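Local coordinates for protein sucrose 6(F)-phosphate phosphorylase (Thermoanaerobacterium thermosaccharolyticum DSM 571, PDB 6S9V) that is a sugar phosphorylase of the alpha-amylase family, built on a closed eight-stranded parallel beta/alpha barrel, at residues S103-Y108 against P176-D181; Q110-K115 against F156-T161; L275-L280 against N288-H293; K296-N301 against F383-I388. One frame throughout, in Å; residues are numbered along the deposited sequence.

Contact 1. Residues S103-Y108 against P176-D181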
loop_
_atom_site.group_PDB
_atom_site.type_symbol
_atom_site.label_atom_id
_atom_site.label_comp_id
_atom_site.label_asym_id
_atom_site.label_seq_id
_atom_site.Cartn_x
_atom_site.Cartn_y
_atom_site.Cartn_z
ATOM N N SER A 103 1.228 18.630 5.710
ATOM C CA SER A 103 1.630 19.685 4.783
ATOM C C SER A 103 2.191 20.894 5.526
ATOM O O SER A 103 1.671 21.300 6.570
ATOM C CB SER A 103 0.438 20.126 3.940
ATOM O OG SER A 103 0.794 21.216 3.105
ATOM N N ARG A 104 3.241 21.499 4.964
ATOM C CA ARG A 104 3.696 22.784 5.470
ATOM C C ARG A 104 2.629 23.857 5.298
ATOM O O ARG A 104 2.722 24.920 5.920
ATOM C CB ARG A 104 4.973 23.229 4.754
ATOM C CG ARG A 104 4.764 23.472 3.261
ATOM C CD ARG A 104 5.968 24.145 2.623
ATOM N NE ARG A 104 6.166 25.500 3.117
ATOM C CZ ARG A 104 7.090 26.342 2.661
ATOM N NH1 ARG A 104 7.913 25.978 1.685
ATOM N NH2 ARG A 104 7.190 27.551 3.184
ATOM N N ARG A 105 1.637 23.618 4.441
ATOM C CA ARG A 105 0.588 24.602 4.229
ATOM C C ARG A 105 -0.596 24.398 5.166
ATOM O O ARG A 105 -1.594 25.115 5.043
ATOM C CB ARG A 105 0.106 24.579 2.773
ATOM C CG ARG A 105 1.209 24.530 1.734
ATOM C CD ARG A 105 2.107 25.772 1.709
ATOM N NE ARG A 105 3.246 25.544 0.814
ATOM C CZ ARG A 105 4.183 26.443 0.513
ATOM N NH1 ARG A 105 4.151 27.661 1.034
ATOM N NH2 ARG A 105 5.166 26.113 -0.319
ATOM N N SER A 106 -0.518 23.438 6.083
ATOM C CA SER A 106 -1.544 23.317 7.107
ATOM C C SER A 106 -1.509 24.531 8.037
ATOM O O SER A 106 -0.484 25.199 8.194
ATOM C CB SER A 106 -1.340 22.037 7.913
ATOM O OG SER A 106 -0.095 22.059 8.590
ATOM N N ILE A 107 -2.656 24.809 8.668
ATOM C CA ILE A 107 -2.725 25.928 9.598
ATOM C C ILE A 107 -1.695 25.742 10.708
ATOM O O ILE A 107 -1.067 26.701 11.165
ATOM C CB ILE A 107 -4.150 26.079 10.164
ATOM C CG1 ILE A 107 -4.258 27.362 10.996
ATOM C CG2 ILE A 107 -4.535 24.846 10.994
ATOM C CD1 ILE A 107 -5.662 27.659 11.506
ATOM N N TYR A 108 -1.473 24.489 11.119
ATOM C CA TYR A 108 -0.563 24.225 12.229
ATOM C C TYR A 108 0.840 24.715 11.903
ATOM O O TYR A 108 1.462 25.435 12.689
ATOM C CB TYR A 108 -0.543 22.726 12.525
ATOM C CG TYR A 108 -1.926 22.123 12.613
ATOM C CD1 TYR A 108 -2.774 22.424 13.662
ATOM C CD2 TYR A 108 -2.396 21.289 11.608
ATOM C CE1 TYR A 108 -4.046 21.886 13.726
ATOM C CE2 TYR A 108 -3.666 20.751 11.661
ATOM C CZ TYR A 108 -4.485 21.054 12.724
ATOM O OH TYR A 108 -5.752 20.521 12.778
ATOM N N PRO A 176 12.676 23.875 0.388
ATOM C CA PRO A 176 12.211 23.096 1.541
ATOM C C PRO A 176 11.108 22.122 1.156
ATOM O O PRO A 176 10.429 22.332 0.154
ATOM C CB PRO A 176 11.692 24.165 2.500
ATOM C CG PRO A 176 11.325 25.305 1.621
ATOM C CD PRO A 176 12.325 25.300 0.514
ATOM N N SER A 177 10.937 21.074 1.961
ATOM C CA SER A 177 9.926 20.069 1.684
ATOM C C SER A 177 8.533 20.588 2.011
ATOM O O SER A 177 8.350 21.447 2.876
ATOM C CB SER A 177 10.189 18.805 2.499
ATOM O OG SER A 177 9.117 17.897 2.347
ATOM N N GLU A 178 7.545 20.043 1.298
ATOM C CA GLU A 178 6.140 20.266 1.603
ATOM C C GLU A 178 5.655 19.429 2.769
ATOM O O GLU A 178 4.562 19.688 3.285
ATOM C CB GLU A 178 5.278 19.938 0.385
ATOM C CG GLU A 178 5.477 20.878 -0.794
ATOM C CD GLU A 178 4.941 22.273 -0.551
ATOM O OE1 GLU A 178 3.955 22.416 0.210
ATOM O OE2 GLU A 178 5.486 23.226 -1.157
ATOM N N GLN A 179 6.430 18.426 3.174
ATOM C CA GLN A 179 6.002 17.422 4.141
ATOM C C GLN A 179 6.795 17.608 5.428
ATOM O O GLN A 179 7.990 17.288 5.483
ATOM C CB GLN A 179 6.187 16.019 3.563
ATOM C CG GLN A 179 5.253 15.707 2.382
ATOM C CD GLN A 179 5.760 14.556 1.520
ATOM O OE1 GLN A 179 6.853 14.622 0.962
ATOM N NE2 GLN A 179 4.953 13.510 1.390
ATOM N N ILE A 180 6.134 18.132 6.457
ATOM C CA ILE A 180 6.765 18.401 7.745
ATOM C C ILE A 180 6.466 17.242 8.687
ATOM O O ILE A 180 5.297 16.895 8.899
ATOM C CB ILE A 180 6.264 19.722 8.354
ATOM C CG1 ILE A 180 6.344 20.872 7.343
ATOM C CG2 ILE A 180 7.068 20.038 9.617
ATOM C CD1 ILE A 180 7.704 21.053 6.707
ATOM N N ASP A 181 7.507 16.665 9.276
ATOM C CA ASP A 181 7.309 15.528 10.165
ATOM C C ASP A 181 6.589 15.963 11.438
ATOM O O ASP A 181 6.849 17.038 11.985
ATOM C CB ASP A 181 8.643 14.870 10.528
ATOM C CG ASP A 181 9.173 13.965 9.432
ATOM O OD1 ASP A 181 9.053 14.330 8.249
ATOM O OD2 ASP A 181 9.746 12.899 9.760
HETATM O O HOH W 1 8.002 23.714 -0.106
#
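Arg105 grips the carboxylate of Glu178 in a side-on salt bridge, one nitrogen to each oxygen: NH2 gives a nearly straight bond to OE2 (3.0 Å, 168°), and NE reaches OE1 at 3.3 Å. Guanidinium and carboxylate lie nearly coplanar, and both oxygens are met on their syn side. The Arg105 chain bends at chi2 (-65°), which places CD, and NE and NH2 then face the carboxylate. Each carboxylate oxygen has a further partner: OE1 is hydrogen-bonded to Ser61 OG, and OE2 accepts from a water at 2.8 Å. That water also donates to Pro176 O and accepts from Arg104 NH1, the water lying in the plane of that guanidinium. Arg104 NE sits 3.4 Å above the centre of the Arg105 guanidinium, so two like charges are layered beside one carboxylate.

Beside it, in the backbone, Arg104 N donates to Glu178 O at 2.8 Å, next to the antiparallel non-hydrogen-bonded pair Ser103-Gln179 of a two-stranded sheet. Arg104 CB rests on Ile180 CG1. Ser103 OG takes the N-H of Arg105 in an ST turn and is also hydrogen-bonded to Ser61 OG, while Ser103 O receives both N and OG of Ser106, the N-cap of helix 107-115. The chemistry implies that Glu178, bridged directly to Arg105 and through water to Arg104, probably offsets the repulsion between the two arginines.

Contact 2. Residues Q110-K115 against F156-T161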
loop_
_atom_site.group_PDB
_atom_site.type_symbol
_atom_site.label_atom_id
_atom_site.label_comp_id
_atom_site.label_asym_id
_atom_site.label_seq_id
_atom_site.Cartn_x
_atom_site.Cartn_y
_atom_site.Cartn_z
ATOM N N GLN A 110 1.772 26.723 9.223
ATOM C CA GLN A 110 1.826 28.126 8.828
ATOM C C GLN A 110 1.788 29.041 10.050
ATOM O O GLN A 110 2.429 30.100 10.059
ATOM C CB GLN A 110 0.712 28.459 7.836
ATOM C CG GLN A 110 0.981 27.826 6.470
ATOM C CD GLN A 110 0.068 28.319 5.368
ATOM O OE1 GLN A 110 0.545 28.735 4.306
ATOM N NE2 GLN A 110 -1.236 28.289 5.606
ATOM N N ASP A 111 1.030 28.660 11.082
ATOM C CA ASP A 111 1.035 29.439 12.318
ATOM C C ASP A 111 2.421 29.418 12.947
ATOM O O ASP A 111 2.927 30.453 13.396
ATOM C CB ASP A 111 -0.007 28.883 13.288
ATOM C CG ASP A 111 -0.270 29.805 14.460
ATOM O OD1 ASP A 111 -1.025 30.784 14.288
ATOM O OD2 ASP A 111 0.267 29.546 15.554
ATOM N N PHE A 112 3.068 28.251 12.934
ATOM C CA PHE A 112 4.417 28.130 13.466
ATOM C C PHE A 112 5.403 28.990 12.689
ATOM O O PHE A 112 6.257 29.656 13.282
ATOM C CB PHE A 112 4.859 26.669 13.431
ATOM C CG PHE A 112 6.315 26.475 13.727
ATOM C CD1 PHE A 112 6.805 26.687 15.000
ATOM C CD2 PHE A 112 7.197 26.114 12.725
ATOM C CE1 PHE A 112 8.144 26.530 15.275
ATOM C CE2 PHE A 112 8.542 25.952 12.994
ATOM C CZ PHE A 112 9.015 26.159 14.272
ATOM N N LEU A 113 5.309 28.992 11.356
ATOM C CA LEU A 113 6.229 29.813 10.582
ATOM C C LEU A 113 6.005 31.293 10.840
ATOM O O LEU A 113 6.933 32.093 10.700
ATOM C CB LEU A 113 6.094 29.517 9.093
ATOM C CG LEU A 113 6.663 28.186 8.607
ATOM C CD1 LEU A 113 6.602 28.158 7.087
ATOM C CD2 LEU A 113 8.092 27.954 9.090
ATOM N N LYS A 114 4.777 31.674 11.197
ATOM C CA LYS A 114 4.492 33.067 11.510
ATOM C C LYS A 114 5.055 33.445 12.874
ATOM O O LYS A 114 5.729 34.472 13.013
ATOM C CB LYS A 114 2.983 33.305 11.458
ATOM C CG LYS A 114 2.529 34.717 11.826
ATOM C CD LYS A 114 1.006 34.759 11.927
ATOM C CE LYS A 114 0.485 36.069 12.493
ATOM N NZ LYS A 114 0.244 37.077 11.419
ATOM N N LYS A 115 4.791 32.627 13.895
ATOM C CA LYS A 115 5.071 33.002 15.273
ATOM C C LYS A 115 6.245 32.262 15.901
ATOM O O LYS A 115 6.635 32.603 17.024
ATOM C CB LYS A 115 3.827 32.796 16.150
ATOM C CG LYS A 115 2.625 33.624 15.727
ATOM C CD LYS A 115 1.406 33.304 16.577
ATOM C CE LYS A 115 0.174 34.057 16.101
ATOM N NZ LYS A 115 -1.058 33.639 16.829
ATOM N N PHE A 156 13.354 26.906 7.265
ATOM C CA PHE A 156 12.279 27.856 7.042
ATOM C C PHE A 156 12.592 29.151 7.776
ATOM O O PHE A 156 13.342 29.170 8.752
ATOM C CB PHE A 156 10.932 27.305 7.514
ATOM C CG PHE A 156 10.514 26.055 6.807
ATOM C CD1 PHE A 156 9.766 26.117 5.644
ATOM C CD2 PHE A 156 10.874 24.813 7.302
ATOM C CE1 PHE A 156 9.377 24.963 5.000
ATOM C CE2 PHE A 156 10.495 23.664 6.658
ATOM C CZ PHE A 156 9.746 23.735 5.506
ATOM N N LYS A 157 11.985 30.230 7.300
ATOM C CA LYS A 157 12.151 31.554 7.886
ATOM C C LYS A 157 10.965 31.831 8.796
ATOM O O LYS A 157 9.812 31.737 8.363
ATOM C CB LYS A 157 12.240 32.615 6.788
ATOM C CG LYS A 157 12.430 34.043 7.281
ATOM C CD LYS A 157 12.256 35.036 6.133
ATOM C CE LYS A 157 12.538 36.466 6.569
ATOM N NZ LYS A 157 12.447 37.426 5.431
ATOM N N ILE A 158 11.242 32.146 10.057
ATOM C CA ILE A 158 10.183 32.533 10.982
ATOM C C ILE A 158 9.868 34.002 10.731
ATOM O O ILE A 158 10.756 34.857 10.792
ATOM C CB ILE A 158 10.591 32.286 12.439
ATOM C CG1 ILE A 158 11.009 30.828 12.641
ATOM C CG2 ILE A 158 9.445 32.629 13.373
ATOM C CD1 ILE A 158 9.964 29.803 12.188
ATOM N N GLU A 159 8.603 34.297 10.445
ATOM C CA GLU A 159 8.244 35.630 9.977
ATOM C C GLU A 159 8.481 36.671 11.063
ATOM O O GLU A 159 9.126 37.698 10.823
ATOM C CB GLU A 159 6.785 35.637 9.512
ATOM C CG GLU A 159 6.376 36.867 8.709
ATOM C CD GLU A 159 5.590 37.883 9.520
ATOM O OE1 GLU A 159 4.932 37.489 10.507
ATOM O OE2 GLU A 159 5.627 39.081 9.166
ATOM N N GLU A 160 7.987 36.412 12.271
ATOM C CA GLU A 160 8.004 37.434 13.308
ATOM C C GLU A 160 9.407 37.695 13.843
ATOM O O GLU A 160 9.662 38.793 14.350
ATOM C CB GLU A 160 7.042 37.041 14.432
ATOM C CG GLU A 160 5.578 37.262 14.038
ATOM C CD GLU A 160 4.595 36.918 15.140
ATOM O OE1 GLU A 160 4.993 36.236 16.109
ATOM O OE2 GLU A 160 3.415 37.311 15.025
ATOM N N THR A 161 10.324 36.731 13.732
ATOM C CA THR A 161 11.679 36.907 14.236
ATOM C C THR A 161 12.726 37.064 13.143
ATOM O O THR A 161 13.835 37.525 13.435
ATOM C CB THR A 161 12.084 35.715 15.118
ATOM O OG1 THR A 161 12.098 34.515 14.335
ATOM C CG2 THR A 161 11.109 35.551 16.268
#
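Leu113 O receives the N-H of Glu159 at 2.8 Å, a nearly straight bond (167°) that runs close to the direction of the carbonyl. The same oxygen is approached by Ile158 CA in a CA-H...O contact. One residue on, Lys114 O takes Glu160 N at 3.1 Å, less straight at 143°, while Glu160 CG crowds the oxygen. The last turn of helix 107-115 thus passes two carbonyls to consecutive amides of the chain leaving strand 153-157.

Apolar groups close the side nearer the strand. Leu113 CG is anti to the carbonyl carbon (chi1 -73°), and both methyls beyond it meet Phe156: CD2 lies against CB, at 3.3 Å a short and perhaps strained approach, and CD1 lies by ring atom CD1. Ile158 CD1 lies over one face of the Phe112 ring, with CE2 its nearest ring atom, and also meets Leu113 CD2 (4.1 Å).

On the solvent side Lys115 and Glu160 run side by side, OE1 lying 3.5 Å from Lys115 CG. The charged ends stay apart, Lys114 NZ being 4.8 Å from Glu160 OE2, so any attraction is probably diffuse. Phe156 also meets Phe109 edge-to-face. The arrangement is that of a helix C-terminal turn docked against the end of a beta-hairpin, here strands 153-157 and 164-168.

Contact 3. Residues L275-L280 against N288-H293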
loop_
_atom_site.group_PDB
_atom_site.type_symbol
_atom_site.label_atom_id
_atom_site.label_comp_id
_atom_site.label_asym_id
_atom_site.label_seq_id
_atom_site.Cartn_x
_atom_site.Cartn_y
_atom_site.Cartn_z
ATOM N N LEU A 275 4.953 -11.124 -1.732
ATOM C CA LEU A 275 4.253 -11.813 -2.813
ATOM C C LEU A 275 4.402 -11.144 -4.177
ATOM O O LEU A 275 4.478 -11.875 -5.180
ATOM C CB LEU A 275 2.768 -11.936 -2.463
ATOM C CG LEU A 275 1.926 -12.861 -3.337
ATOM C CD1 LEU A 275 2.285 -14.320 -3.142
ATOM C CD2 LEU A 275 0.443 -12.621 -3.063
ATOM N N PRO A 276 4.393 -9.813 -4.308
ATOM C CA PRO A 276 4.457 -9.232 -5.671
ATOM C C PRO A 276 5.680 -9.689 -6.457
ATOM O O PRO A 276 5.548 -10.150 -7.600
ATOM C CB PRO A 276 4.443 -7.718 -5.406
ATOM C CG PRO A 276 3.742 -7.582 -4.064
ATOM C CD PRO A 276 4.198 -8.782 -3.275
ATOM N N PHE A 277 6.872 -9.584 -5.867
ATOM C CA PHE A 277 8.076 -10.085 -6.526
ATOM C C PHE A 277 8.043 -11.603 -6.656
ATOM O O PHE A 277 8.444 -12.154 -7.688
ATOM C CB PHE A 277 9.322 -9.653 -5.743
ATOM C CG PHE A 277 10.624 -10.089 -6.376
ATOM C CD1 PHE A 277 11.095 -11.391 -6.224
ATOM C CD2 PHE A 277 11.378 -9.195 -7.110
ATOM C CE1 PHE A 277 12.294 -11.789 -6.821
ATOM C CE2 PHE A 277 12.571 -9.580 -7.706
ATOM C CZ PHE A 277 13.035 -10.868 -7.561
ATOM N N THR A 278 7.586 -12.299 -5.610
ATOM C CA THR A 278 7.580 -13.758 -5.634
ATOM C C THR A 278 6.748 -14.290 -6.794
ATOM O O THR A 278 7.145 -15.251 -7.465
ATOM C CB THR A 278 7.060 -14.291 -4.292
ATOM O OG1 THR A 278 7.960 -13.893 -3.251
ATOM C CG2 THR A 278 6.948 -15.810 -4.308
ATOM N N VAL A 279 5.598 -13.671 -7.060
ATOM C CA VAL A 279 4.767 -14.118 -8.170
ATOM C C VAL A 279 5.438 -13.813 -9.503
ATOM O O VAL A 279 5.412 -14.636 -10.427
ATOM C CB VAL A 279 3.364 -13.497 -8.068
ATOM C CG1 VAL A 279 2.588 -13.708 -9.360
ATOM C CG2 VAL A 279 2.603 -14.119 -6.887
ATOM N N LEU A 280 6.078 -12.647 -9.622
ATOM C CA LEU A 280 6.813 -12.339 -10.853
ATOM C C LEU A 280 7.872 -13.398 -11.129
ATOM O O LEU A 280 7.996 -13.902 -12.254
ATOM C CB LEU A 280 7.474 -10.966 -10.755
ATOM C CG LEU A 280 6.767 -9.738 -11.318
ATOM C CD1 LEU A 280 7.681 -8.538 -11.113
ATOM C CD2 LEU A 280 6.406 -9.900 -12.789
ATOM N N ASN A 288 7.765 -23.060 -9.010
ATOM C CA ASN A 288 6.936 -22.765 -7.853
ATOM C C ASN A 288 7.730 -22.720 -6.551
ATOM O O ASN A 288 7.137 -22.470 -5.496
ATOM C CB ASN A 288 5.804 -23.803 -7.734
ATOM C CG ASN A 288 6.302 -25.190 -7.332
ATOM O OD1 ASN A 288 7.449 -25.363 -6.905
ATOM N ND2 ASN A 288 5.425 -26.185 -7.441
ATOM N N GLU A 289 9.053 -22.915 -6.602
ATOM C CA GLU A 289 9.801 -23.239 -5.387
ATOM C C GLU A 289 9.787 -22.085 -4.393
ATOM O O GLU A 289 9.554 -22.287 -3.193
ATOM C CB GLU A 289 11.243 -23.615 -5.743
ATOM C CG GLU A 289 11.376 -24.955 -6.445
ATOM C CD GLU A 289 12.776 -25.560 -6.351
ATOM O OE1 GLU A 289 13.443 -25.405 -5.306
ATOM O OE2 GLU A 289 13.206 -26.197 -7.336
ATOM N N MET A 290 10.044 -20.869 -4.866
ATOM C CA MET A 290 10.017 -19.711 -3.979
ATOM C C MET A 290 8.612 -19.460 -3.448
ATOM O O MET A 290 8.431 -19.168 -2.260
ATOM C CB MET A 290 10.523 -18.480 -4.722
ATOM C CG MET A 290 10.691 -17.251 -3.858
ATOM S SD MET A 290 11.209 -15.815 -4.814
ATOM C CE MET A 290 11.277 -14.568 -3.523
ATOM N N LEU A 291 7.606 -19.559 -4.317
ATOM C CA LEU A 291 6.225 -19.352 -3.896
ATOM C C LEU A 291 5.816 -20.376 -2.849
ATOM O O LEU A 291 5.209 -20.033 -1.826
ATOM C CB LEU A 291 5.300 -19.427 -5.108
ATOM C CG LEU A 291 3.794 -19.388 -4.825
ATOM C CD1 LEU A 291 3.389 -18.043 -4.246
ATOM C CD2 LEU A 291 3.021 -19.694 -6.110
ATOM N N TYR A 292 6.124 -21.650 -3.097
ATOM C CA TYR A 292 5.751 -22.685 -2.144
ATOM C C TYR A 292 6.463 -22.486 -0.815
ATOM O O TYR A 292 5.858 -22.659 0.250
ATOM C CB TYR A 292 6.036 -24.061 -2.735
ATOM C CG TYR A 292 4.805 -24.660 -3.390
ATOM C CD1 TYR A 292 4.031 -23.907 -4.268
ATOM C CD2 TYR A 292 4.411 -25.962 -3.117
ATOM C CE1 TYR A 292 2.901 -24.437 -4.868
ATOM C CE2 TYR A 292 3.286 -26.507 -3.714
ATOM C CZ TYR A 292 2.531 -25.735 -4.584
ATOM O OH TYR A 292 1.410 -26.266 -5.173
ATOM N N HIS A 293 7.745 -22.118 -0.848
ATOM C CA HIS A 293 8.449 -21.850 0.401
ATOM C C HIS A 293 7.802 -20.700 1.159
ATOM O O HIS A 293 7.696 -20.741 2.390
ATOM C CB HIS A 293 9.919 -21.527 0.137
ATOM C CG HIS A 293 10.723 -21.354 1.387
ATOM N ND1 HIS A 293 10.981 -22.394 2.255
ATOM C CD2 HIS A 293 11.308 -20.260 1.928
ATOM C CE1 HIS A 293 11.702 -21.951 3.269
ATOM N NE2 HIS A 293 11.913 -20.659 3.096
#
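The Phe277 ring meets the Met290 methyl obliquely, CE standing 4.2 Å from CD1, and the two side chains cross at about a right angle. On the facing segment, Asn288 ND2 lies 3.9 Å above the centre of the ring of Tyr292, a residue directed away from 275-280.

Met290 gets to the ring because its chain is fully extended, with CG anti to the backbone N (chi1 -173°) and chi2 and chi3 also near 180°. On the way it passes Thr278, whose OG1 touches CE at 3.4 Å; that contact is packing, and the hydroxyl's hydrogen bond is to Ile274 O, one turn back in the chain. The other branch of Thr278, CG2, pushes against the backbone of the facing helix, 3.6 Å from Leu291 CA and close to Met290 CG. Beyond it Leu275 CD1 and Leu291 CD1 meet at 4.0 Å.

Thr278 and Leu291 mark the closest backbone approach, CA to CA 6.0 Å. Val330 also touches Phe277 and Ile381 touches Leu291, so helices 324-336 and 372-384 flank the largely apolar seam. With axes 9.1 Å apart and directions 145° from one another, segments 275-280 and 289-293 belong to a roughly antiparallel helical hairpin, which follows barrel strand 269-271 and precedes strand 302-304 in the chain.

Contact 4. Residues K296-N301 against F383-I388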
loop_
_atom_site.group_PDB
_atom_site.type_symbol
_atom_site.label_atom_id
_atom_site.label_comp_id
_atom_site.label_asym_id
_atom_site.label_seq_id
_atom_site.Cartn_x
_atom_site.Cartn_y
_atom_site.Cartn_z
ATOM N N LYS A 296 4.238 -21.564 2.763
ATOM C CA LYS A 296 4.371 -22.425 3.931
ATOM C C LYS A 296 4.949 -21.701 5.140
ATOM O O LYS A 296 4.907 -22.248 6.244
ATOM C CB LYS A 296 5.268 -23.625 3.591
ATOM C CG LYS A 296 4.694 -24.572 2.539
ATOM C CD LYS A 296 5.687 -25.681 2.156
ATOM C CE LYS A 296 5.114 -26.606 1.079
ATOM N NZ LYS A 296 6.061 -27.700 0.695
ATOM N N ASN A 297 5.468 -20.483 4.963
ATOM C CA ASN A 297 6.186 -19.777 6.014
ATOM C C ASN A 297 5.846 -18.287 5.963
ATOM O O ASN A 297 6.692 -17.431 5.715
ATOM C CB ASN A 297 7.696 -19.964 5.874
ATOM C CG ASN A 297 8.124 -21.408 5.996
ATOM O OD1 ASN A 297 8.284 -21.923 7.100
ATOM N ND2 ASN A 297 8.309 -22.072 4.860
ATOM N N ARG A 298 4.578 -17.965 6.203
ATOM C CA ARG A 298 4.137 -16.575 6.180
ATOM C C ARG A 298 2.902 -16.450 7.048
ATOM O O ARG A 298 2.117 -17.398 7.137
ATOM C CB ARG A 298 3.831 -16.104 4.747
ATOM C CG ARG A 298 2.539 -16.652 4.162
ATOM C CD ARG A 298 2.351 -16.244 2.710
ATOM N NE ARG A 298 1.640 -14.975 2.534
ATOM C CZ ARG A 298 0.325 -14.827 2.658
ATOM N NH1 ARG A 298 -0.430 -15.863 3.003
ATOM N NH2 ARG A 298 -0.235 -13.638 2.462
ATOM N N PRO A 299 2.700 -15.310 7.702
ATOM C CA PRO A 299 1.426 -15.096 8.400
ATOM C C PRO A 299 0.307 -14.936 7.383
ATOM O O PRO A 299 0.517 -14.465 6.261
ATOM C CB PRO A 299 1.660 -13.809 9.196
ATOM C CG PRO A 299 2.774 -13.101 8.475
ATOM C CD PRO A 299 3.625 -14.171 7.837
ATOM N N ILE A 300 -0.901 -15.328 7.780
ATOM C CA ILE A 300 -2.005 -15.259 6.830
ATOM C C ILE A 300 -2.789 -13.958 6.926
ATOM O O ILE A 300 -3.564 -13.647 6.011
ATOM C CB ILE A 300 -2.973 -16.447 6.983
ATOM C CG1 ILE A 300 -3.729 -16.382 8.305
ATOM C CG2 ILE A 300 -2.211 -17.762 6.867
ATOM C CD1 ILE A 300 -4.768 -17.481 8.444
ATOM N N ASN A 301 -2.643 -13.200 8.012
ATOM C CA ASN A 301 -3.440 -11.982 8.186
ATOM C C ASN A 301 -2.700 -10.796 7.564
ATOM O O ASN A 301 -2.186 -9.889 8.220
ATOM C CB ASN A 301 -3.799 -11.786 9.650
ATOM C CG ASN A 301 -4.918 -12.735 10.087
ATOM O OD1 ASN A 301 -6.102 -12.488 9.830
ATOM N ND2 ASN A 301 -4.541 -13.842 10.706
ATOM N N PHE A 383 -5.244 -14.590 -5.467
ATOM C CA PHE A 383 -6.548 -14.797 -4.849
ATOM C C PHE A 383 -6.615 -16.110 -4.075
ATOM O O PHE A 383 -7.415 -16.232 -3.139
ATOM C CB PHE A 383 -7.646 -14.764 -5.911
ATOM C CG PHE A 383 -7.801 -13.428 -6.610
ATOM C CD1 PHE A 383 -7.183 -12.285 -6.126
ATOM C CD2 PHE A 383 -8.565 -13.329 -7.761
ATOM C CE1 PHE A 383 -7.324 -11.072 -6.777
ATOM C CE2 PHE A 383 -8.718 -12.115 -8.413
ATOM C CZ PHE A 383 -8.096 -10.986 -7.925
ATOM N N PHE A 384 -5.789 -17.101 -4.434
ATOM C CA PHE A 384 -5.726 -18.350 -3.685
ATOM C C PHE A 384 -4.780 -18.281 -2.490
ATOM O O PHE A 384 -4.750 -19.220 -1.692
ATOM C CB PHE A 384 -5.309 -19.514 -4.605
ATOM C CG PHE A 384 -6.478 -20.189 -5.266
ATOM C CD1 PHE A 384 -7.167 -19.563 -6.295
ATOM C CD2 PHE A 384 -6.910 -21.425 -4.835
ATOM C CE1 PHE A 384 -8.259 -20.171 -6.885
ATOM C CE2 PHE A 384 -8.007 -22.032 -5.409
ATOM C CZ PHE A 384 -8.681 -21.412 -6.435
ATOM N N THR A 385 -4.005 -17.216 -2.363
ATOM C CA THR A 385 -3.116 -17.026 -1.212
ATOM C C THR A 385 -3.914 -16.484 -0.032
ATOM O O THR A 385 -4.687 -15.537 -0.204
ATOM C CB THR A 385 -1.990 -16.054 -1.561
ATOM O OG1 THR A 385 -1.203 -16.604 -2.623
ATOM C CG2 THR A 385 -1.081 -15.809 -0.343
ATOM N N PRO A 386 -3.770 -17.062 1.163
ATOM C CA PRO A 386 -4.490 -16.524 2.326
ATOM C C PRO A 386 -4.173 -15.049 2.537
ATOM O O PRO A 386 -3.021 -14.616 2.444
ATOM C CB PRO A 386 -3.984 -17.385 3.488
ATOM C CG PRO A 386 -3.586 -18.681 2.854
ATOM C CD PRO A 386 -3.023 -18.292 1.495
ATOM N N GLY A 387 -5.216 -14.285 2.836
ATOM C CA GLY A 387 -5.122 -12.847 2.998
ATOM C C GLY A 387 -6.240 -12.142 2.239
ATOM O O GLY A 387 -6.932 -12.719 1.421
ATOM N N ILE A 388 -6.365 -10.852 2.556
ATOM C CA ILE A 388 -7.395 -10.025 1.910
ATOM C C ILE A 388 -6.821 -9.522 0.603
ATOM O O ILE A 388 -5.840 -8.767 0.608
ATOM C CB ILE A 388 -7.808 -8.850 2.818
ATOM C CG1 ILE A 388 -8.304 -9.368 4.166
ATOM C CG2 ILE A 388 -8.851 -7.990 2.110
ATOM C CD1 ILE A 388 -9.546 -10.214 4.071
#
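Arg298 turns its CG between the backbone N and the carbonyl carbon (chi1 74°), and a bend at chi3 (-90°) places NE; the guanidinium beyond it meets Pro386 and Thr385. It grips Pro386 O end-on with both terminal nitrogens, NH1 at 2.9 Å and NH2 at 3.0 Å. The shared acceptor lies near the guanidinium plane. NH2 comes almost straight down the carbonyl direction, whereas NH1 approaches at an angle, and neither N-H points squarely at the oxygen (NH2 141°). Thr385 CG2 sits 3.3 Å above one face of the guanidinium, offset toward the rim, while Thr385 OG1 is hydrogen-bonded to Ile381 O.

The two segments lead into adjacent strands of the beta/alpha barrel, 302-304 and 388-392, the seventh and eighth, so the arginine links the chain just ahead of both strands. Its NH2 also makes a salt bridge to Asp272, just past strand 269-271, which probably steadies the positive charge.

Nearby, Ile300 and Pro386 cross at about a right angle, the Ile300 atoms CB and CG2 both 3.8 Å from Pro386 CB. Ile300 O also faces Gly387 CA at 3.5 Å. Gly387 has a positive phi, in a backbone shape that leaves no room for a side chain beside the Pro386 carbonyl.

The contacts form two pairs on opposite sides of the chain's centre. Contacts 1 and 2 share helix 107-115 and have centres 12 Å apart; contact 2 is nested inside the loop closed by contact 1, and Phe156 packs against both Arg104 and Pro176. Both lie in the excursion between barrel strands 92-97 and 207-210, the third and fourth. Contacts 3 and 4 follow in series, also with centres 12 Å apart, and touch where Leu275 meets Thr385. They lie around barrel strands six to eight, near the C-terminal antiparallel sheet. Centres of contacts 2 and 3 stand about 51 Å apart, so the two pairs pack independently, one in the excursion after the third barrel strand, the other beside strands six to eight.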